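Local coordinates for glucose-6-phosphate isomerase like protein (Thermus thermophilus, PDB 1WIW) that probably acts as a sugar-phosphate isomerase of the PGI/PMI family, interconverting glucose 6-phosphate or mannose 6-phosphate with fructose 6-phosphate, at residues 91-94 and 99-102; 64-69 and 115-120; 11-16 and 265-270. One frame throughout, in Å; residues are numbered along the deposited sequence.

Contact 1. Residues 91-94 and 99-102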
# COMPACT_ATOMS: atom_id res chain seq x y z
N VAL B 91 20.41 -10.93 17.51
CA VAL B 91 19.00 -10.60 17.36
C VAL B 91 18.42 -9.96 18.62
O VAL B 91 18.54 -10.50 19.72
CB VAL B 91 18.17 -11.86 17.04
CG1 VAL B 91 16.70 -11.49 16.88
CG2 VAL B 91 18.69 -12.51 15.76
N VAL B 92 17.80 -8.80 18.44
CA VAL B 92 17.17 -8.09 19.55
C VAL B 92 15.69 -7.93 19.24
O VAL B 92 15.31 -7.18 18.35
CB VAL B 92 17.80 -6.70 19.76
CG1 VAL B 92 17.04 -5.97 20.87
CG2 VAL B 92 19.26 -6.84 20.14
N ARG B 93 14.87 -8.65 20.00
CA ARG B 93 13.42 -8.63 19.82
C ARG B 93 12.77 -7.50 20.60
O ARG B 93 12.91 -7.41 21.82
CB ARG B 93 12.83 -9.97 20.28
CG ARG B 93 13.34 -11.19 19.53
CD ARG B 93 12.80 -12.46 20.17
NE ARG B 93 11.34 -12.48 20.16
CZ ARG B 93 10.60 -13.26 20.95
NH1 ARG B 93 11.18 -14.08 21.82
NH2 ARG B 93 9.28 -13.21 20.87
N VAL B 94 12.05 -6.65 19.88
CA VAL B 94 11.36 -5.51 20.47
C VAL B 94 9.88 -5.63 20.10
O VAL B 94 9.53 -5.60 18.92
CB VAL B 94 11.91 -4.19 19.90
CG1 VAL B 94 11.25 -3.02 20.59
CG2 VAL B 94 13.42 -4.13 20.08
N GLY B 99 7.99 -12.67 25.62
CA GLY B 99 9.32 -13.20 25.37
C GLY B 99 10.33 -12.25 24.73
O GLY B 99 11.48 -12.64 24.52
N VAL B 100 9.92 -11.02 24.43
CA VAL B 100 10.82 -10.05 23.81
C VAL B 100 11.85 -9.48 24.78
O VAL B 100 11.66 -9.53 25.99
CB VAL B 100 10.04 -8.87 23.19
CG1 VAL B 100 9.04 -9.39 22.17
CG2 VAL B 100 9.32 -8.08 24.28
N GLU B 101 12.92 -8.92 24.23
CA GLU B 101 13.99 -8.33 25.03
C GLU B 101 13.66 -6.89 25.44
O GLU B 101 14.02 -6.45 26.53
CB GLU B 101 15.31 -8.36 24.24
CG GLU B 101 16.53 -7.99 25.07
CD GLU B 101 17.84 -8.13 24.30
OE1 GLU B 101 18.05 -9.21 23.70
OE2 GLU B 101 18.64 -7.17 24.29
N VAL B 102 12.98 -6.17 24.56
CA VAL B 102 12.58 -4.79 24.82
C VAL B 102 11.07 -4.71 24.60
O VAL B 102 10.57 -4.96 23.50
CB VAL B 102 13.30 -3.80 23.89
CG1 VAL B 102 12.91 -2.38 24.23
CG2 VAL B 102 14.80 -3.98 24.02
O HOH W 1 15.88 -10.64 21.92
O HOH W 2 19.83 -10.17 22.03
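Arg93 O takes two backbone N-H groups from the following loop. Val102 N lies in the carbonyl plane, 3.0 Å from Arg93 O, and gives the straighter bond (161° at the hydrogen). Glu101 N is closer to Arg93 O, at 2.8 Å, but it is tilted from the carbonyl plane and its bond is bent to 134°. One step on, Val94 CA sits 3.2 Å from Val102 O in a CA-H...O contact, and the two valine side chains run alongside each other from the same face of the sheet, with Val94 CG2 3.8 Å from Val102 CB. This is the parallel bridge by which strand 102-103, after a short connection from strand 90-95, becomes the outermost strand, within this chain, of the four-stranded parallel sheet in the N-terminal SIS domain. The Arg93 chain bends at chi3 (59°), which lays its guanidinium against the backbone of Gly99 and Val100, with Val100 N 4.0 Å above one face. Glu69 on the neighbouring strand pairs with NE of this arginine. A leucine in place of Arg93 would probably leave the Glu69 carboxylate without its charged mate and strip the Gly99-Val100 peptide of its flat cover. Glu101 reaches back extended, its OE1 joined through one water to Val91 O and through another to Arg93 N at 2.9 Å from that water, while OE2 forms a salt bridge with Arg90.

Contact 2. Residues 64-69 and 115-120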
# COMPACT_ATOMS: atom_id res chain seq x y z
N THR B 64 23.99 -6.19 14.89
CA THR B 64 22.70 -6.35 15.54
C THR B 64 21.54 -6.25 14.57
O THR B 64 21.52 -5.39 13.68
CB THR B 64 22.48 -5.28 16.63
OG1 THR B 64 23.55 -5.34 17.59
CG2 THR B 64 21.16 -5.50 17.35
N LEU B 65 20.57 -7.14 14.74
CA LEU B 65 19.37 -7.15 13.91
C LEU B 65 18.20 -6.89 14.85
O LEU B 65 17.92 -7.69 15.74
CB LEU B 65 19.21 -8.51 13.22
CG LEU B 65 17.99 -8.79 12.33
CD1 LEU B 65 16.76 -8.98 13.19
CD2 LEU B 65 17.79 -7.65 11.34
N PHE B 66 17.55 -5.74 14.67
CA PHE B 66 16.41 -5.39 15.50
C PHE B 66 15.14 -5.94 14.87
O PHE B 66 14.75 -5.55 13.77
CB PHE B 66 16.31 -3.88 15.64
CG PHE B 66 17.42 -3.27 16.44
CD1 PHE B 66 17.51 -3.50 17.81
CD2 PHE B 66 18.40 -2.50 15.83
CE1 PHE B 66 18.55 -2.95 18.56
CE2 PHE B 66 19.45 -1.95 16.57
CZ PHE B 66 19.53 -2.18 17.93
N LEU B 67 14.50 -6.87 15.57
CA LEU B 67 13.28 -7.50 15.10
C LEU B 67 12.12 -6.81 15.83
O LEU B 67 11.86 -7.09 16.99
CB LEU B 67 13.31 -8.99 15.45
CG LEU B 67 12.69 -10.00 14.50
CD1 LEU B 67 13.23 -9.79 13.09
CD2 LEU B 67 13.00 -11.41 14.99
N LEU B 68 11.44 -5.89 15.14
CA LEU B 68 10.34 -5.15 15.74
C LEU B 68 9.03 -5.92 15.61
O LEU B 68 8.27 -5.73 14.66
CB LEU B 68 10.22 -3.77 15.08
CG LEU B 68 11.55 -3.02 14.91
CD1 LEU B 68 11.30 -1.62 14.38
CD2 LEU B 68 12.28 -2.96 16.24
N GLU B 69 8.77 -6.79 16.59
CA GLU B 69 7.58 -7.63 16.59
C GLU B 69 6.34 -6.90 17.10
O GLU B 69 5.91 -7.10 18.23
CB GLU B 69 7.84 -8.87 17.46
CG GLU B 69 9.10 -9.60 17.07
CD GLU B 69 9.37 -10.84 17.90
OE1 GLU B 69 10.42 -11.48 17.68
OE2 GLU B 69 8.53 -11.16 18.77
N LEU B 115 10.30 3.82 16.71
CA LEU B 115 11.26 4.67 16.01
C LEU B 115 12.24 5.32 16.98
O LEU B 115 13.45 5.35 16.72
CB LEU B 115 10.53 5.76 15.21
CG LEU B 115 11.46 6.75 14.49
CD1 LEU B 115 12.33 6.03 13.48
CD2 LEU B 115 10.63 7.81 13.81
N ARG B 116 11.71 5.85 18.08
CA ARG B 116 12.54 6.49 19.10
C ARG B 116 13.62 5.52 19.59
O ARG B 116 14.78 5.89 19.73
CB ARG B 116 11.66 6.95 20.27
CG ARG B 116 12.42 7.51 21.48
CD ARG B 116 11.48 8.36 22.34
NE ARG B 116 12.11 8.84 23.57
CZ ARG B 116 12.21 8.11 24.69
NH1 ARG B 116 12.79 8.63 25.77
NH2 ARG B 116 11.72 6.88 24.72
N PHE B 117 13.22 4.28 19.83
CA PHE B 117 14.17 3.27 20.29
C PHE B 117 15.26 3.04 19.24
O PHE B 117 16.44 3.03 19.58
CB PHE B 117 13.45 1.95 20.60
CG PHE B 117 14.37 0.85 21.05
CD1 PHE B 117 14.89 -0.06 20.13
CD2 PHE B 117 14.74 0.74 22.39
CE1 PHE B 117 15.75 -1.08 20.55
CE2 PHE B 117 15.60 -0.27 22.81
CZ PHE B 117 16.11 -1.18 21.89
N LEU B 118 14.86 2.86 17.98
CA LEU B 118 15.83 2.64 16.91
C LEU B 118 16.80 3.80 16.73
O LEU B 118 18.00 3.58 16.55
CB LEU B 118 15.12 2.38 15.57
CG LEU B 118 14.45 1.02 15.38
CD1 LEU B 118 13.93 0.89 13.95
CD2 LEU B 118 15.46 -0.09 15.65
N LEU B 119 16.30 5.03 16.78
CA LEU B 119 17.19 6.17 16.63
C LEU B 119 18.19 6.23 17.77
O LEU B 119 19.38 6.50 17.55
CB LEU B 119 16.38 7.47 16.56
CG LEU B 119 15.42 7.62 15.37
CD1 LEU B 119 14.79 9.01 15.38
CD2 LEU B 119 16.19 7.40 14.06
N LEU B 120 17.73 5.98 18.99
CA LEU B 120 18.61 6.00 20.16
C LEU B 120 19.57 4.81 20.17
O LEU B 120 20.66 4.88 20.74
CB LEU B 120 17.78 5.99 21.45
CG LEU B 120 16.98 7.25 21.78
CD1 LEU B 120 16.10 7.00 22.99
CD2 LEU B 120 17.94 8.39 22.06
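Phe66 and Phe117 make the aromatic part of this interface. Their planes stand at 88° and their centroids lie 5.9 Å apart, an offset edge-to-face pair in which Phe117 presents its edge to the face of Phe66; the nearest atoms are Phe66 CE1 and Phe117 CE1 at 3.9 Å. Phe117 CG is anti to its backbone nitrogen (chi1 179°), and this torsion sends the ring off the helix toward the strand. Phe66 also has Tyr35 edge-to-face with it, and Thr64 CG2 rests over one face of its ring near the rim, so the phenyl group is hemmed in by more than the helix.

The aliphatic part belongs to Leu118, whose two methyls are shared between two strand residues. Leu118 CD2 lies against the CB-CG end of Phe66, 3.8 Å from Phe66 CD2. CD1 meets Leu68 CD1 tip to tip at 3.7 Å. The fork of Leu118 thus bridges two successive inward-pointing positions on the strand, Phe66 and Leu68. All four side chains are buried, and their contact across the interface is entirely nonpolar.

Strand 64-69 and helix 115-120 run nearly antiparallel, at 173°, with their axes 11.1 Å apart at closest approach. Val94 of the adjacent strand also packs on Phe117, so this face of the helix reaches side chains of two neighbouring strands. A helix laid on a parallel sheet through large apolar side chains is the layered alpha/beta architecture of the SIS domain.

Contact 3. Residues 11-16 and 265-270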
# COMPACT_ATOMS: atom_id res chain seq x y z
N LEU B 11 -16.60 12.37 26.60
CA LEU B 11 -16.90 11.30 27.55
C LEU B 11 -16.69 9.90 26.96
O LEU B 11 -16.37 8.96 27.68
CB LEU B 11 -18.34 11.44 28.06
CG LEU B 11 -18.56 12.68 28.94
CD1 LEU B 11 -20.03 12.87 29.24
CD2 LEU B 11 -17.76 12.52 30.23
N VAL B 12 -16.87 9.76 25.65
CA VAL B 12 -16.70 8.45 25.01
C VAL B 12 -15.22 8.00 24.98
O VAL B 12 -14.93 6.83 24.70
CB VAL B 12 -17.27 8.47 23.56
CG1 VAL B 12 -16.44 9.39 22.68
CG2 VAL B 12 -17.29 7.06 23.00
N ASP B 13 -14.31 8.92 25.28
CA ASP B 13 -12.87 8.63 25.31
C ASP B 13 -12.54 8.03 26.68
O ASP B 13 -11.77 8.59 27.45
CB ASP B 13 -12.06 9.92 25.11
CG ASP B 13 -10.55 9.66 25.03
OD1 ASP B 13 -9.78 10.65 25.09
OD2 ASP B 13 -10.14 8.49 24.91
N ARG B 14 -13.14 6.87 26.96
CA ARG B 14 -12.95 6.19 28.23
C ARG B 14 -11.52 5.87 28.66
O ARG B 14 -11.18 6.05 29.83
CB ARG B 14 -13.79 4.91 28.24
CG ARG B 14 -15.30 5.18 28.24
CD ARG B 14 -16.11 3.88 28.31
NE ARG B 14 -17.49 4.13 28.70
CZ ARG B 14 -18.43 3.19 28.82
NH1 ARG B 14 -18.13 1.92 28.57
NH2 ARG B 14 -19.66 3.52 29.19
N THR B 15 -10.69 5.39 27.75
CA THR B 15 -9.31 5.06 28.09
C THR B 15 -8.36 6.25 28.06
O THR B 15 -7.17 6.11 28.34
CB THR B 15 -8.76 3.95 27.18
OG1 THR B 15 -8.86 4.35 25.81
CG2 THR B 15 -9.53 2.66 27.38
N GLY B 16 -8.89 7.42 27.72
CA GLY B 16 -8.07 8.62 27.68
C GLY B 16 -6.95 8.65 26.65
O GLY B 16 -5.78 8.80 27.00
N THR B 265 -6.09 13.95 14.34
CA THR B 265 -7.24 14.13 13.46
C THR B 265 -8.16 12.91 13.57
O THR B 265 -9.37 13.05 13.71
CB THR B 265 -6.78 14.32 12.00
OG1 THR B 265 -5.96 15.50 11.91
CG2 THR B 265 -7.98 14.47 11.07
N ALA B 266 -7.56 11.72 13.52
CA ALA B 266 -8.31 10.47 13.63
C ALA B 266 -9.03 10.43 14.98
O ALA B 266 -10.15 9.93 15.08
CB ALA B 266 -7.36 9.29 13.50
N TYR B 267 -8.37 10.95 16.02
CA TYR B 267 -8.94 10.99 17.37
C TYR B 267 -10.24 11.79 17.37
O TYR B 267 -11.28 11.32 17.86
CB TYR B 267 -7.95 11.64 18.34
CG TYR B 267 -8.50 11.90 19.73
CD1 TYR B 267 -8.58 10.87 20.68
CD2 TYR B 267 -8.99 13.16 20.09
CE1 TYR B 267 -9.14 11.10 21.95
CE2 TYR B 267 -9.55 13.39 21.35
CZ TYR B 267 -9.62 12.36 22.27
OH TYR B 267 -10.21 12.60 23.50
N TYR B 268 -10.17 13.00 16.82
CA TYR B 268 -11.34 13.87 16.74
C TYR B 268 -12.43 13.31 15.82
O TYR B 268 -13.61 13.49 16.10
CB TYR B 268 -10.92 15.27 16.27
CG TYR B 268 -10.14 16.03 17.32
CD1 TYR B 268 -8.86 16.52 17.05
CD2 TYR B 268 -10.67 16.23 18.60
CE1 TYR B 268 -8.12 17.19 18.05
CE2 TYR B 268 -9.94 16.89 19.60
CZ TYR B 268 -8.67 17.36 19.32
OH TYR B 268 -7.93 17.97 20.31
N LEU B 269 -12.04 12.62 14.75
CA LEU B 269 -13.05 12.06 13.85
C LEU B 269 -13.86 11.00 14.60
O LEU B 269 -15.08 10.93 14.46
CB LEU B 269 -12.39 11.44 12.61
CG LEU B 269 -13.33 10.80 11.59
CD1 LEU B 269 -14.41 11.79 11.14
CD2 LEU B 269 -12.53 10.34 10.39
N ALA B 270 -13.19 10.18 15.40
CA ALA B 270 -13.89 9.16 16.18
C ALA B 270 -14.91 9.83 17.08
O ALA B 270 -16.05 9.37 17.20
CB ALA B 270 -12.90 8.36 17.02
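A single short hydrogen bond carries almost the whole of this contact: Tyr267 OH donates to Asp13 OD1 at 2.6 Å, and no other residue pair of the two segments comes within touching distance. The approach is unusual too. The phenol oxygen meets OD1 from above the carboxylate, 44° out of its plane, and the carboxylate and ring planes are turned 69° against each other. Seen from the tyrosine, the carboxylate sits at the ring's edge, with Tyr267 CE1 3.2 Å from Asp13 OD1.

Asp13 CG is anti to the backbone nitrogen (chi1 -176°), which carries the carboxylate out from the loop toward the helix, and the tyrosine ring leaves its helix to one side before its hydroxyl arrives at the loop.

Asp13 opens a type I beta turn that runs to Gly16, closed by Gly16 N to Asp13 O at 3.1 Å, and Gly16 stands at the N-cap position of helix 17-23. The carboxylate turns back over the start of that helix: OD2 accepts from Leu17 N and OD1 from Ala18 N. OD1 is therefore gripped by both a backbone N-H and the tyrosine hydroxyl. Two N-H groups at a helix start, together with the phenol, would be expected to stabilise negative charge on the carboxylate.

The tyrosine belongs to the long helix 251-272 of the C-terminal SIS domain, so the bond pins the N-terminal turn onto that domain. The Tyr267 side chain also packs on Leu17, Ala18 and Leu21 of helix 17-23 and on Tyr10 and Pro277 from loops.

In the fold
From the N terminus, the chain first passes through loop 11-16, which meets segment 265-270 of helix 251-272; contact 3 therefore closes a loop of 248 residues that encloses both of the others. Next comes segment 64-69, joined in contact 2 to segment 115-120 of helix 110-121 after 45 intervening residues. Nested inside that span, contact 1 is a short local connection, four residues between its segments, leading to a parallel bridge. None of the loops cross. Contacts 1 and 2 share one sheet and touch, for instance where Val102 packs on Phe117, whereas contact 3 lies about 29 Å from contact 2, centre to centre, and ties the N-terminal segment to the C-terminal SIS domain.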